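Long-range contacts in acetylene hydratase Ahy (Pelobacter acetylenicus, PDB 2E7Z), which hydrates acetylene to acetaldehyde with a tungsten bis(molybdopterin guanine dinucleotide) cofactor and a [4Fe-4S] cluster: residues P100-T108 with F122-S133; V406-L417 with L430-D440. One frame throughout, in Å; residues are numbered along the deposited sequence. Where two conformers were deposited one is given.

Contact 1. Residues P100-T108 with F122-S133; sequences PESLGVSQT and FMNLLGSPNWTS. With MGD (2-amino-5,6-dimercapto-7-methyl-3,7,8a,9-tetrahydro-8-oxa-1,3,9,10-tetraaza-anthracen-4-one guanosine dinucleotide), chain E.
Gln-107 and Trp-131 both carry CG anti to the backbone N (chi1 177° and -177°), which brings the glutamine amide to the indole N-H. Trp-131 NE1 donates to Gln-107 OE1 at 2.8 Å. The bond is bent, and the amide stands nearly perpendicular to the ring, 89° between planes. Gln-107 NE2 turns to Glu-115 and Glu-491.

Gln-107 closes strand 103-107 of a beta-alpha-beta unit, followed by helix 118-126; Trp-131 lies in its short parallel edge strand 131-132. Three backbone bonds join the strands: Val-105 N to Asn-130 O, Thr-132 N to Val-105 O, and the longer Gln-107 N to Thr-132 O.

The helix packs on the same face of the sheet as Val-105 and Trp-131. Val-105 CG2 meets Met-123 SD at 3.7 Å, and Val-105 CG1 lies 3.9 Å from Trp-131 CD1. Leu-103 CD2 and Leu-126 CD1 meet at 3.9 Å, their side chains roughly at right angles.

Gly-127, just past the helix, has positive phi, and its O lies 3.6 Å from Pro-100 CG. Ser-128 OG then works twice. It accepts from Asn-130 N in an ST turn and donates to Leu-103 O at 2.7 Å, in the carbonyl plane.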
loop_
_atom_site.group_PDB
_atom_site.type_symbol
_atom_site.label_atom_id
_atom_site.label_comp_id
_atom_site.label_asym_id
_atom_site.label_seq_id
_atom_site.Cartn_x
_atom_site.Cartn_y
_atom_site.Cartn_z
ATOM N N PRO A 100 -5.541 -23.739 13.083
ATOM C CA PRO A 100 -4.964 -23.132 11.867
ATOM C C PRO A 100 -4.896 -21.602 11.939
ATOM O O PRO A 100 -4.057 -21.002 11.289
ATOM C CB PRO A 100 -5.938 -23.590 10.761
ATOM C CG PRO A 100 -7.248 -23.884 11.487
ATOM C CD PRO A 100 -6.851 -24.407 12.848
ATOM N N GLU A 101 -5.772 -20.999 12.739
ATOM C CA GLU A 101 -5.752 -19.555 12.953
ATOM C C GLU A 101 -4.449 -19.076 13.597
ATOM O O GLU A 101 -4.196 -17.882 13.615
ATOM C CB GLU A 101 -6.986 -19.112 13.761
ATOM C CG GLU A 101 -7.061 -19.668 15.175
ATOM C CD GLU A 101 -7.799 -20.993 15.268
ATOM O OE1 GLU A 101 -7.967 -21.679 14.238
ATOM O OE2 GLU A 101 -8.196 -21.362 16.388
ATOM N N SER A 102 -3.637 -20.007 14.090
ATOM C CA SER A 102 -2.326 -19.637 14.628
ATOM C C SER A 102 -1.251 -19.386 13.576
ATOM O O SER A 102 -0.124 -19.027 13.937
ATOM C CB SER A 102 -1.838 -20.681 15.619
ATOM O OG SER A 102 -1.413 -21.872 14.973
ATOM N N LEU A 103 -1.589 -19.528 12.295
ATOM C CA LEU A 103 -0.696 -19.097 11.209
ATOM C C LEU A 103 -1.075 -17.683 10.780
ATOM O O LEU A 103 -2.229 -17.420 10.346
ATOM C CB LEU A 103 -0.867 -20.063 10.028
ATOM C CG LEU A 103 -0.201 -19.578 8.737
ATOM C CD1 LEU A 103 1.340 -19.505 8.830
ATOM C CD2 LEU A 103 -0.585 -20.451 7.551
ATOM N N GLY A 104 -0.087 -16.787 10.873
ATOM C CA GLY A 104 -0.212 -15.422 10.382
ATOM C C GLY A 104 0.644 -15.256 9.129
ATOM O O GLY A 104 1.720 -15.888 9.021
ATOM N N VAL A 105 0.187 -14.439 8.187
ATOM C CA VAL A 105 0.933 -14.188 6.947
ATOM C C VAL A 105 0.977 -12.697 6.657
ATOM O O VAL A 105 -0.080 -12.041 6.736
ATOM C CB VAL A 105 0.306 -14.972 5.751
ATOM C CG1 VAL A 105 1.025 -14.595 4.437
ATOM C CG2 VAL A 105 0.378 -16.454 5.966
ATOM N N SER A 106 2.153 -12.161 6.325
ATOM C CA SER A 106 2.270 -10.800 5.810
ATOM C C SER A 106 2.787 -10.946 4.393
ATOM O O SER A 106 3.931 -11.420 4.200
ATOM C CB SER A 106 3.214 -9.987 6.706
ATOM O OG SER A 106 3.473 -8.703 6.180
ATOM N N GLN A 107 1.986 -10.578 3.405
ATOM C CA GLN A 107 2.344 -10.779 1.999
ATOM C C GLN A 107 2.167 -9.509 1.218
ATOM O O GLN A 107 1.099 -8.879 1.305
ATOM C CB GLN A 107 1.420 -11.842 1.382
ATOM C CG GLN A 107 1.627 -12.102 -0.100
ATOM C CD GLN A 107 0.407 -12.668 -0.783
ATOM O OE1 GLN A 107 -0.709 -12.566 -0.254
ATOM N NE2 GLN A 107 0.580 -13.216 -1.962
ATOM N N THR A 108 3.171 -9.120 0.435
ATOM C CA THR A 108 2.974 -8.041 -0.526
ATOM C C THR A 108 2.943 -8.646 -1.920
ATOM O O THR A 108 4.014 -8.883 -2.536
ATOM C CB THR A 108 4.086 -6.992 -0.426
ATOM O OG1 THR A 108 4.073 -6.457 0.909
ATOM C CG2 THR A 108 3.849 -5.884 -1.433
ATOM N N PHE A 122 -4.669 -21.443 -0.220
ATOM C CA PHE A 122 -3.993 -22.264 0.767
ATOM C C PHE A 122 -4.425 -21.948 2.190
ATOM O O PHE A 122 -4.769 -22.858 2.961
ATOM C CB PHE A 122 -2.465 -22.060 0.616
ATOM C CG PHE A 122 -1.647 -22.682 1.707
ATOM C CD1 PHE A 122 -1.427 -24.055 1.729
ATOM C CD2 PHE A 122 -1.062 -21.900 2.689
ATOM C CE1 PHE A 122 -0.710 -24.647 2.743
ATOM C CE2 PHE A 122 -0.291 -22.482 3.701
ATOM C CZ PHE A 122 -0.128 -23.858 3.725
ATOM N N MET A 123 -4.435 -20.660 2.547
ATOM C CA MET A 123 -4.821 -20.290 3.897
ATOM C C MET A 123 -6.272 -20.691 4.185
ATOM O O MET A 123 -6.568 -21.149 5.288
ATOM C CB MET A 123 -4.665 -18.791 4.129
ATOM C CG MET A 123 -3.197 -18.357 4.075
ATOM S SD MET A 123 -3.033 -16.593 4.518
ATOM C CE MET A 123 -3.310 -16.681 6.312
ATOM N N ASN A 124 -7.155 -20.526 3.197
ATOM C CA ASN A 124 -8.589 -20.814 3.397
ATOM C C ASN A 124 -8.846 -22.293 3.531
ATOM O O ASN A 124 -9.704 -22.690 4.308
ATOM C CB ASN A 124 -9.389 -20.152 2.276
ATOM C CG ASN A 124 -9.457 -18.636 2.454
ATOM O OD1 ASN A 124 -9.314 -18.139 3.576
ATOM N ND2 ASN A 124 -9.697 -17.904 1.365
ATOM N N LEU A 125 -8.046 -23.105 2.843
ATOM C CA LEU A 125 -8.126 -24.549 3.000
ATOM C C LEU A 125 -7.532 -25.004 4.330
ATOM O O LEU A 125 -8.041 -25.941 4.941
ATOM C CB LEU A 125 -7.432 -25.274 1.835
ATOM C CG LEU A 125 -8.164 -25.093 0.506
ATOM C CD1 LEU A 125 -7.288 -25.426 -0.656
ATOM C CD2 LEU A 125 -9.416 -26.004 0.471
ATOM N N LEU A 126 -6.450 -24.380 4.784
ATOM C CA LEU A 126 -5.926 -24.743 6.096
ATOM C C LEU A 126 -6.866 -24.321 7.217
ATOM O O LEU A 126 -6.989 -25.030 8.222
ATOM C CB LEU A 126 -4.590 -24.064 6.350
ATOM C CG LEU A 126 -3.291 -24.624 5.804
ATOM C CD1 LEU A 126 -2.150 -23.816 6.445
ATOM C CD2 LEU A 126 -3.040 -26.123 6.046
ATOM N N GLY A 127 -7.511 -23.164 7.050
ATOM C CA GLY A 127 -8.456 -22.598 8.023
ATOM C C GLY A 127 -7.958 -21.348 8.709
ATOM O O GLY A 127 -8.463 -20.976 9.751
ATOM N N SER A 128 -6.933 -20.694 8.144
ATOM C CA SER A 128 -6.435 -19.452 8.759
ATOM C C SER A 128 -6.981 -18.213 8.062
ATOM O O SER A 128 -6.760 -18.014 6.870
ATOM C CB SER A 128 -4.905 -19.308 8.707
ATOM O OG SER A 128 -4.647 -18.074 9.375
ATOM N N PRO A 129 -7.634 -17.327 8.829
ATOM C CA PRO A 129 -8.044 -16.046 8.303
ATOM C C PRO A 129 -6.962 -14.970 8.462
ATOM O O PRO A 129 -7.154 -13.824 8.046
ATOM C CB PRO A 129 -9.212 -15.689 9.235
ATOM C CG PRO A 129 -8.711 -16.168 10.571
ATOM C CD PRO A 129 -8.026 -17.493 10.246
ATOM N N ASN A 130 -5.842 -15.317 9.097
ATOM C CA ASN A 130 -4.915 -14.278 9.565
ATOM C C ASN A 130 -3.861 -13.796 8.553
ATOM O O ASN A 130 -2.651 -13.921 8.763
ATOM C CB ASN A 130 -4.349 -14.669 10.919
ATOM C CG ASN A 130 -5.417 -14.604 12.017
ATOM O OD1 ASN A 130 -5.516 -15.512 12.867
ATOM N ND2 ASN A 130 -6.266 -13.587 11.950
ATOM N N TRP A 131 -4.378 -13.270 7.448
ATOM C CA TRP A 131 -3.591 -12.648 6.398
ATOM C C TRP A 131 -3.599 -11.148 6.568
ATOM O O TRP A 131 -4.709 -10.562 6.768
ATOM C CB TRP A 131 -4.203 -12.978 5.036
ATOM C CG TRP A 131 -3.414 -12.444 3.885
ATOM C CD1 TRP A 131 -2.424 -13.111 3.236
ATOM C CD2 TRP A 131 -3.566 -11.177 3.221
ATOM N NE1 TRP A 131 -1.914 -12.319 2.227
ATOM C CE2 TRP A 131 -2.614 -11.143 2.177
ATOM C CE3 TRP A 131 -4.431 -10.081 3.384
ATOM C CZ2 TRP A 131 -2.475 -10.060 1.308
ATOM C CZ3 TRP A 131 -4.291 -8.978 2.516
ATOM C CH2 TRP A 131 -3.326 -8.990 1.474
ATOM N N THR A 132 -2.428 -10.521 6.476
ATOM C CA THR A 132 -2.400 -9.086 6.416
ATOM C C THR A 132 -1.313 -8.682 5.427
ATOM O O THR A 132 -0.651 -9.544 4.826
ATOM C CB THR A 132 -2.244 -8.415 7.796
ATOM O OG1 THR A 132 -2.591 -7.034 7.673
ATOM C CG2 THR A 132 -0.844 -8.518 8.341
ATOM N N SER A 133 -1.151 -7.382 5.245
ATOM C CA SER A 133 -0.256 -6.896 4.226
ATOM C C SER A 133 0.074 -5.460 4.563
ATOM O O SER A 133 -0.745 -4.739 5.145
ATOM C CB SER A 133 -0.944 -6.994 2.854
ATOM O OG SER A 133 -0.124 -6.468 1.816
HETATM P PB MGD E . 9.013 -3.629 2.316
HETATM O O1B MGD E . 8.489 -3.547 3.729
HETATM O O2B MGD E . 10.253 -2.904 1.941
HETATM O O3B MGD E . 7.906 -3.158 1.255
HETATM O O3A MGD E . 5.499 -2.652 1.764
HETATM P PA MGD E . 6.423 -3.691 0.945
HETATM O O1A MGD E . 6.262 -3.534 -0.537
HETATM O O2A MGD E . 6.186 -5.024 1.588
HETATM O "O5'" MGD E . 9.206 -5.202 2.015
HETATM C "C5'" MGD E . 9.287 -5.641 0.669
HETATM C "C4'" MGD E . 10.192 -6.857 0.675
HETATM O "O4'" MGD E . 10.047 -7.499 -0.601
HETATM C "C3'" MGD E . 11.677 -6.518 0.750
HETATM O "O3'" MGD E . 12.255 -7.207 1.871
HETATM C "C2'" MGD E . 12.298 -6.975 -0.587
HETATM O "O2'" MGD E . 13.640 -7.498 -0.524
HETATM C "C1'" MGD E . 11.325 -8.046 -1.000
HETATM N N9 MGD E . 11.183 -8.282 -2.445
HETATM C C8 MGD E . 11.178 -7.358 -3.439
HETATM N N7 MGD E . 10.922 -7.934 -4.624
HETATM C C5 MGD E . 10.686 -9.241 -4.377
HETATM C C6 MGD E . 10.352 -10.421 -5.157
HETATM O O6 MGD E . 10.188 -10.356 -6.393
HETATM N N1 MGD E . 10.190 -11.563 -4.468
HETATM C C2 MGD E . 10.406 -11.711 -3.165
HETATM N N2 MGD E . 10.205 -12.935 -2.595
HETATM N N3 MGD E . 10.722 -10.677 -2.391
HETATM C C4 MGD E . 10.859 -9.459 -2.953
HETATM C C10 MGD E . 5.147 -1.426 1.122
HETATM C C11 MGD E . 4.012 -0.826 1.925
HETATM O O11 MGD E . 4.580 -0.466 3.182
HETATM C C12 MGD E . 3.456 0.384 1.214
HETATM S S12 MGD E . 2.966 0.212 -0.415
HETATM C C13 MGD E . 3.293 1.550 1.861
HETATM S S13 MGD E . 2.789 2.967 1.063
HETATM C C14 MGD E . 3.560 1.712 3.326
HETATM N N15 MGD E . 4.740 2.523 3.584
HETATM C C16 MGD E . 5.081 2.597 4.903
HETATM C C17 MGD E . 5.717 3.765 5.528
HETATM O O17 MGD E . 5.971 4.787 4.852
HETATM N N18 MGD E . 6.000 3.694 6.844
HETATM C C19 MGD E . 5.727 2.607 7.609
HETATM N N19 MGD E . 6.042 2.596 8.921
HETATM N N20 MGD E . 5.172 1.503 7.092
HETATM C C21 MGD E . 4.829 1.454 5.799
HETATM N N22 MGD E . 4.247 0.356 5.312
HETATM C C23 MGD E . 3.697 0.324 3.973
HETATM O O HOH W 1 2.130 -4.093 0.969
#

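Contact 2. Residues V406-L417 with L430-D440. With MGD (2-amino-5,6-dimercapto-7-methyl-3,7,8a,9-tetrahydro-8-oxa-1,3,9,10-tetraaza-anthracen-4-one guanosine dinucleotide), chain E.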
loop_
_atom_site.group_PDB
_atom_site.type_symbol
_atom_site.label_atom_id
_atom_site.label_comp_id
_atom_site.label_asym_id
_atom_site.label_seq_id
_atom_site.Cartn_x
_atom_site.Cartn_y
_atom_site.Cartn_z
ATOM N N VAL A 406 -0.826 -16.756 18.050
ATOM C CA VAL A 406 -0.337 -16.916 16.677
ATOM C C VAL A 406 1.124 -17.338 16.829
ATOM O O VAL A 406 1.880 -16.683 17.562
ATOM C CB VAL A 406 -0.445 -15.613 15.886
ATOM C CG1 VAL A 406 0.318 -15.696 14.548
ATOM C CG2 VAL A 406 -1.908 -15.279 15.653
ATOM N N LYS A 407 1.488 -18.468 16.224
ATOM C CA LYS A 407 2.758 -19.122 16.495
ATOM C C LYS A 407 3.520 -19.495 15.251
ATOM O O LYS A 407 4.674 -19.892 15.382
ATOM C CB LYS A 407 2.529 -20.384 17.357
ATOM C CG LYS A 407 2.127 -20.015 18.787
ATOM C CD LYS A 407 3.308 -19.462 19.580
ATOM C CE LYS A 407 2.871 -19.154 20.999
ATOM N NZ LYS A 407 4.034 -18.662 21.733
ATOM N N ALA A 408 2.903 -19.385 14.073
ATOM C CA ALA A 408 3.632 -19.504 12.807
ATOM C C ALA A 408 3.437 -18.219 12.020
ATOM O O ALA A 408 2.327 -17.691 12.003
ATOM C CB ALA A 408 3.165 -20.707 11.974
ATOM N N PHE A 409 4.487 -17.744 11.352
ATOM C CA PHE A 409 4.423 -16.482 10.639
ATOM C C PHE A 409 5.213 -16.574 9.333
ATOM O O PHE A 409 6.395 -16.956 9.331
ATOM C CB PHE A 409 4.897 -15.342 11.540
ATOM C CG PHE A 409 4.777 -13.966 10.916
ATOM C CD1 PHE A 409 5.810 -13.392 10.173
ATOM C CD2 PHE A 409 3.591 -13.243 11.089
ATOM C CE1 PHE A 409 5.659 -12.106 9.625
ATOM C CE2 PHE A 409 3.469 -11.935 10.571
ATOM C CZ PHE A 409 4.471 -11.399 9.818
ATOM N N PHE A 410 4.541 -16.262 8.219
ATOM C CA PHE A 410 5.184 -16.252 6.908
ATOM C C PHE A 410 5.245 -14.817 6.405
ATOM O O PHE A 410 4.211 -14.127 6.359
ATOM C CB PHE A 410 4.460 -17.085 5.837
ATOM C CG PHE A 410 4.339 -18.550 6.111
ATOM C CD1 PHE A 410 5.003 -19.184 7.140
ATOM C CD2 PHE A 410 3.520 -19.304 5.264
ATOM C CE1 PHE A 410 4.863 -20.572 7.343
ATOM C CE2 PHE A 410 3.386 -20.677 5.446
ATOM C CZ PHE A 410 4.094 -21.312 6.477
ATOM N N ALA A 411 6.426 -14.397 5.962
ATOM C CA ALA A 411 6.642 -13.091 5.336
ATOM C C ALA A 411 6.939 -13.327 3.869
ATOM O O ALA A 411 7.995 -13.914 3.552
ATOM C CB ALA A 411 7.773 -12.329 6.018
ATOM N N LEU A 412 6.064 -12.880 2.969
ATOM C CA LEU A 412 6.186 -13.130 1.530
ATOM C C LEU A 412 6.388 -11.804 0.841
ATOM O O LEU A 412 5.470 -11.004 0.736
ATOM C CB LEU A 412 4.950 -13.853 0.973
ATOM C CG LEU A 412 4.509 -15.102 1.739
ATOM C CD1 LEU A 412 3.178 -15.664 1.211
ATOM C CD2 LEU A 412 5.596 -16.144 1.744
ATOM N N ALA A 413 7.635 -11.554 0.416
ATOM C CA ALA A 413 8.066 -10.264 -0.143
ATOM C C ALA A 413 7.622 -9.115 0.754
ATOM O O ALA A 413 7.096 -8.108 0.292
ATOM C CB ALA A 413 7.607 -10.086 -1.583
ATOM N N SER A 414 7.865 -9.283 2.052
ATOM C CA SER A 414 7.430 -8.322 3.048
ATOM C C SER A 414 8.426 -8.266 4.196
ATOM O O SER A 414 8.630 -9.259 4.910
ATOM C CB SER A 414 6.019 -8.731 3.554
ATOM O OG SER A 414 5.628 -7.955 4.692
ATOM N N ASN A 415 9.070 -7.103 4.345
ATOM C CA ASN A 415 9.974 -6.887 5.464
ATOM C C ASN A 415 9.116 -6.423 6.635
ATOM O O ASN A 415 9.150 -5.288 7.078
ATOM C CB ASN A 415 11.031 -5.865 5.055
ATOM C CG ASN A 415 12.048 -5.589 6.133
ATOM O OD1 ASN A 415 12.228 -6.354 7.076
ATOM N ND2 ASN A 415 12.780 -4.493 5.937
ATOM N N ALA A 416 8.321 -7.375 7.116
ATOM C CA ALA A 416 7.245 -7.130 8.074
ATOM C C ALA A 416 7.674 -6.447 9.364
ATOM O O ALA A 416 6.948 -5.602 9.894
ATOM C CB ALA A 416 6.481 -8.447 8.382
ATOM N N LEU A 417 8.866 -6.766 9.870
ATOM C CA LEU A 417 9.358 -6.084 11.059
ATOM C C LEU A 417 9.235 -4.562 10.911
ATOM O O LEU A 417 8.948 -3.858 11.878
ATOM C CB LEU A 417 10.821 -6.489 11.332
ATOM C CG LEU A 417 11.467 -5.738 12.482
ATOM C CD1 LEU A 417 10.840 -6.086 13.827
ATOM C CD2 LEU A 417 12.962 -6.067 12.482
ATOM N N LEU A 430 7.442 -11.479 16.625
ATOM C CA LEU A 430 8.316 -12.421 15.910
ATOM C C LEU A 430 9.131 -13.294 16.881
ATOM O O LEU A 430 9.253 -14.505 16.680
ATOM C CB LEU A 430 9.240 -11.650 14.936
ATOM C CG LEU A 430 8.445 -11.077 13.746
ATOM C CD1 LEU A 430 9.359 -10.059 13.011
ATOM C CD2 LEU A 430 8.006 -12.185 12.801
ATOM N N MET A 431 9.642 -12.703 17.956
ATOM C CA MET A 431 10.428 -13.465 18.937
ATOM C C MET A 431 9.580 -14.500 19.702
ATOM O O MET A 431 10.140 -15.410 20.309
ATOM C CB MET A 431 11.154 -12.524 19.915
ATOM C CG MET A 431 12.288 -11.732 19.269
ATOM S SD MET A 431 13.593 -12.824 18.668
ATOM C CE MET A 431 14.172 -13.575 20.199
ATOM N N ASN A 432 8.256 -14.388 19.656
ATOM C CA ASN A 432 7.395 -15.370 20.333
ATOM C C ASN A 432 6.859 -16.449 19.390
ATOM O O ASN A 432 6.050 -17.262 19.805
ATOM C CB ASN A 432 6.242 -14.638 21.025
ATOM C CG ASN A 432 5.567 -15.470 22.097
ATOM O OD1 ASN A 432 4.342 -15.394 22.270
ATOM N ND2 ASN A 432 6.327 -16.210 22.840
ATOM N N GLN A 433 7.337 -16.463 18.147
ATOM C CA GLN A 433 6.920 -17.466 17.156
ATOM C C GLN A 433 7.638 -18.782 17.322
ATOM O O GLN A 433 8.786 -18.809 17.735
ATOM C CB GLN A 433 7.130 -16.944 15.721
ATOM C CG GLN A 433 6.322 -15.695 15.380
ATOM C CD GLN A 433 4.851 -15.928 15.694
ATOM O OE1 GLN A 433 4.160 -16.592 14.937
ATOM N NE2 GLN A 433 4.379 -15.406 16.827
ATOM N N ASP A 434 6.926 -19.864 17.000
ATOM C CA ASP A 434 7.541 -21.194 16.921
ATOM C C ASP A 434 8.080 -21.475 15.512
ATOM O O ASP A 434 9.013 -22.257 15.356
ATOM C CB ASP A 434 6.514 -22.261 17.302
ATOM C CG ASP A 434 6.158 -22.227 18.759
ATOM O OD1 ASP A 434 7.003 -21.814 19.581
ATOM O OD2 ASP A 434 5.031 -22.632 19.078
ATOM N N LEU A 435 7.542 -20.800 14.495
ATOM C CA LEU A 435 7.990 -20.965 13.111
ATOM C C LEU A 435 7.872 -19.659 12.370
ATOM O O LEU A 435 6.789 -19.085 12.334
ATOM C CB LEU A 435 7.153 -22.023 12.380
ATOM C CG LEU A 435 7.421 -22.222 10.880
ATOM C CD1 LEU A 435 8.829 -22.768 10.617
ATOM C CD2 LEU A 435 6.424 -23.187 10.287
ATOM N N VAL A 436 8.972 -19.206 11.773
ATOM C CA VAL A 436 8.960 -18.026 10.904
ATOM C C VAL A 436 9.615 -18.404 9.594
ATOM O O VAL A 436 10.730 -18.971 9.583
ATOM C CB VAL A 436 9.689 -16.829 11.542
ATOM C CG1 VAL A 436 9.820 -15.621 10.596
ATOM C CG2 VAL A 436 9.028 -16.462 12.855
ATOM N N VAL A 437 8.925 -18.150 8.491
ATOM C CA VAL A 437 9.473 -18.390 7.155
ATOM C C VAL A 437 9.484 -17.070 6.408
ATOM O O VAL A 437 8.466 -16.360 6.385
ATOM C CB VAL A 437 8.599 -19.404 6.394
ATOM C CG1 VAL A 437 9.074 -19.566 4.933
ATOM C CG2 VAL A 437 8.509 -20.758 7.133
ATOM N N CYS A 438 10.619 -16.704 5.826
ATOM C CA CYS A 438 10.755 -15.462 5.077
ATOM C C CYS A 438 11.119 -15.755 3.646
ATOM O O CYS A 438 12.185 -16.338 3.422
ATOM C CB CYS A 438 11.738 -14.507 5.760
ATOM S SG CYS A 438 11.904 -12.935 4.903
ATOM N N TYR A 439 10.258 -15.394 2.700
ATOM C CA TYR A 439 10.477 -15.638 1.278
ATOM C C TYR A 439 10.848 -14.297 0.656
ATOM O O TYR A 439 10.015 -13.382 0.530
ATOM C CB TYR A 439 9.205 -16.271 0.663
ATOM C CG TYR A 439 9.201 -16.392 -0.838
ATOM C CD1 TYR A 439 10.013 -17.320 -1.496
ATOM C CD2 TYR A 439 8.347 -15.596 -1.615
ATOM C CE1 TYR A 439 9.973 -17.437 -2.881
ATOM C CE2 TYR A 439 8.320 -15.712 -2.977
ATOM C CZ TYR A 439 9.124 -16.634 -3.615
ATOM O OH TYR A 439 9.080 -16.674 -4.994
ATOM N N ASP A 440 12.138 -14.144 0.317
ATOM C CA ASP A 440 12.654 -12.813 -0.002
ATOM C C ASP A 440 13.836 -12.961 -0.942
ATOM O O ASP A 440 14.163 -14.064 -1.368
ATOM C CB ASP A 440 13.060 -12.056 1.294
ATOM C CG ASP A 440 12.940 -10.524 1.162
ATOM O OD1 ASP A 440 13.837 -9.926 0.521
ATOM O OD2 ASP A 440 11.960 -9.933 1.717
HETATM P PB MGD E . 9.013 -3.629 2.316
HETATM O O1B MGD E . 8.489 -3.547 3.729
HETATM O O2B MGD E . 10.253 -2.904 1.941
HETATM O O3B MGD E . 7.906 -3.158 1.255
HETATM O O3A MGD E . 5.499 -2.652 1.764
HETATM P PA MGD E . 6.423 -3.691 0.945
HETATM O O1A MGD E . 6.262 -3.534 -0.537
HETATM O O2A MGD E . 6.186 -5.024 1.588
HETATM O "O5'" MGD E . 9.206 -5.202 2.015
HETATM C "C5'" MGD E . 9.287 -5.641 0.669
HETATM C "C4'" MGD E . 10.192 -6.857 0.675
HETATM O "O4'" MGD E . 10.047 -7.499 -0.601
HETATM C "C3'" MGD E . 11.677 -6.518 0.750
HETATM O "O3'" MGD E . 12.255 -7.207 1.871
HETATM C "C2'" MGD E . 12.298 -6.975 -0.587
HETATM O "O2'" MGD E . 13.640 -7.498 -0.524
HETATM C "C1'" MGD E . 11.325 -8.046 -1.000
HETATM N N9 MGD E . 11.183 -8.282 -2.445
HETATM C C8 MGD E . 11.178 -7.358 -3.439
HETATM N N7 MGD E . 10.922 -7.934 -4.624
HETATM C C5 MGD E . 10.686 -9.241 -4.377
HETATM C C6 MGD E . 10.352 -10.421 -5.157
HETATM O O6 MGD E . 10.188 -10.356 -6.393
HETATM N N1 MGD E . 10.190 -11.563 -4.468
HETATM C C2 MGD E . 10.406 -11.711 -3.165
HETATM N N2 MGD E . 10.205 -12.935 -2.595
HETATM N N3 MGD E . 10.722 -10.677 -2.391
HETATM C C4 MGD E . 10.859 -9.459 -2.953
HETATM C C10 MGD E . 5.147 -1.426 1.122
HETATM C C11 MGD E . 4.012 -0.826 1.925
HETATM O O11 MGD E . 4.580 -0.466 3.182
HETATM C C12 MGD E . 3.456 0.384 1.214
HETATM S S12 MGD E . 2.966 0.212 -0.415
HETATM C C13 MGD E . 3.293 1.550 1.861
HETATM S S13 MGD E . 2.789 2.967 1.063
HETATM C C14 MGD E . 3.560 1.712 3.326
HETATM N N15 MGD E . 4.740 2.523 3.584
HETATM C C16 MGD E . 5.081 2.597 4.903
HETATM C C17 MGD E . 5.717 3.765 5.528
HETATM O O17 MGD E . 5.971 4.787 4.852
HETATM N N18 MGD E . 6.000 3.694 6.844
HETATM C C19 MGD E . 5.727 2.607 7.609
HETATM N N19 MGD E . 6.042 2.596 8.921
HETATM N N20 MGD E . 5.172 1.503 7.092
HETATM C C21 MGD E . 4.829 1.454 5.799
HETATM N N22 MGD E . 4.247 0.356 5.312
HETATM C C23 MGD E . 3.697 0.324 3.973
HETATM O O HOH W 2 5.527 -18.148 24.328
HETATM O O HOH W 3 4.745 -21.997 21.801
HETATM O O HOH W 4 9.710 -11.382 2.778
HETATM O O HOH W 5 11.673 -9.556 4.488
#
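This is a parallel strand pairing inside the mixed sheet that carries one cofactor guanosine. Strands 408-412 and 435-440 belong to a beta-alpha-beta unit whose crossover helix is 423-431. Their axes come within 4.7 Å and lie 7° from parallel. Backbone bonds alternate between them, from Phe-409 N to Leu-435 O through to Ala-413 N to Tyr-439 O.

On one face, the Phe-410 ring lies beside Val-437. Phe-410 CE1 is 3.7 Å from Val-437 CG2, and Leu-435 CD2 comes to the ring edge. Farther along, Leu-412 CD2 touches Tyr-439 CB. On the other face, Phe-409 CG is anti to the backbone N (chi1 -176°), and Phe-409 CD1 is 3.6 Å from Leu-430 CD2 of the helix.

The start of the pairing is polar. Lys-407 O accepts from both Asp-434 N and Leu-435 N. Lys-407 NZ bonds Asn-432 O at 3.1 Å and also Glu-401. Gln-433 NE2 donates to Val-406 O from above the carbonyl plane.

At the C-terminal ends the strands meet the nucleotide. MGD N2 lies over one face of the Tyr-439 ring and donates to Tyr-439 O. Asp-440 OD1 and OD2 take the ribose O2' and O3', each at 2.7 Å, while Asn-415 N donates to MGD O5'. Adenine lacks the exocyclic N2, so these bonds are consistent with selection of a guanosine.

How the contacts relate
Contacts 1 and 2 are two beta-alpha-beta units side by side in one sheet, their centres about 11 Å apart. Strands 103-107 and 408-412 are neighbours there, so the order runs 435-440, 408-412, 103-107, 131-132. Gly-104 N lies 2.8 Å from Ala-408 O across the seam, a probable hydrogen bond. Near the cofactor, Ser-106 OG and Ser-414 OG form another at 2.7 Å; Ser-106 OG also bonds Tyr-420 OH. Thr-108 CB packs 3.3 Å from Ala-413 O. Both contacts reach the same MGD: Thr-108 OG1 donates to phosphate oxygen O2A at 2.6 Å, while contact 2 binds the guanine N2 and the ribose hydroxyls. The Thr-108 side chain is about 8 Å at its nearest atom from the tungsten ion.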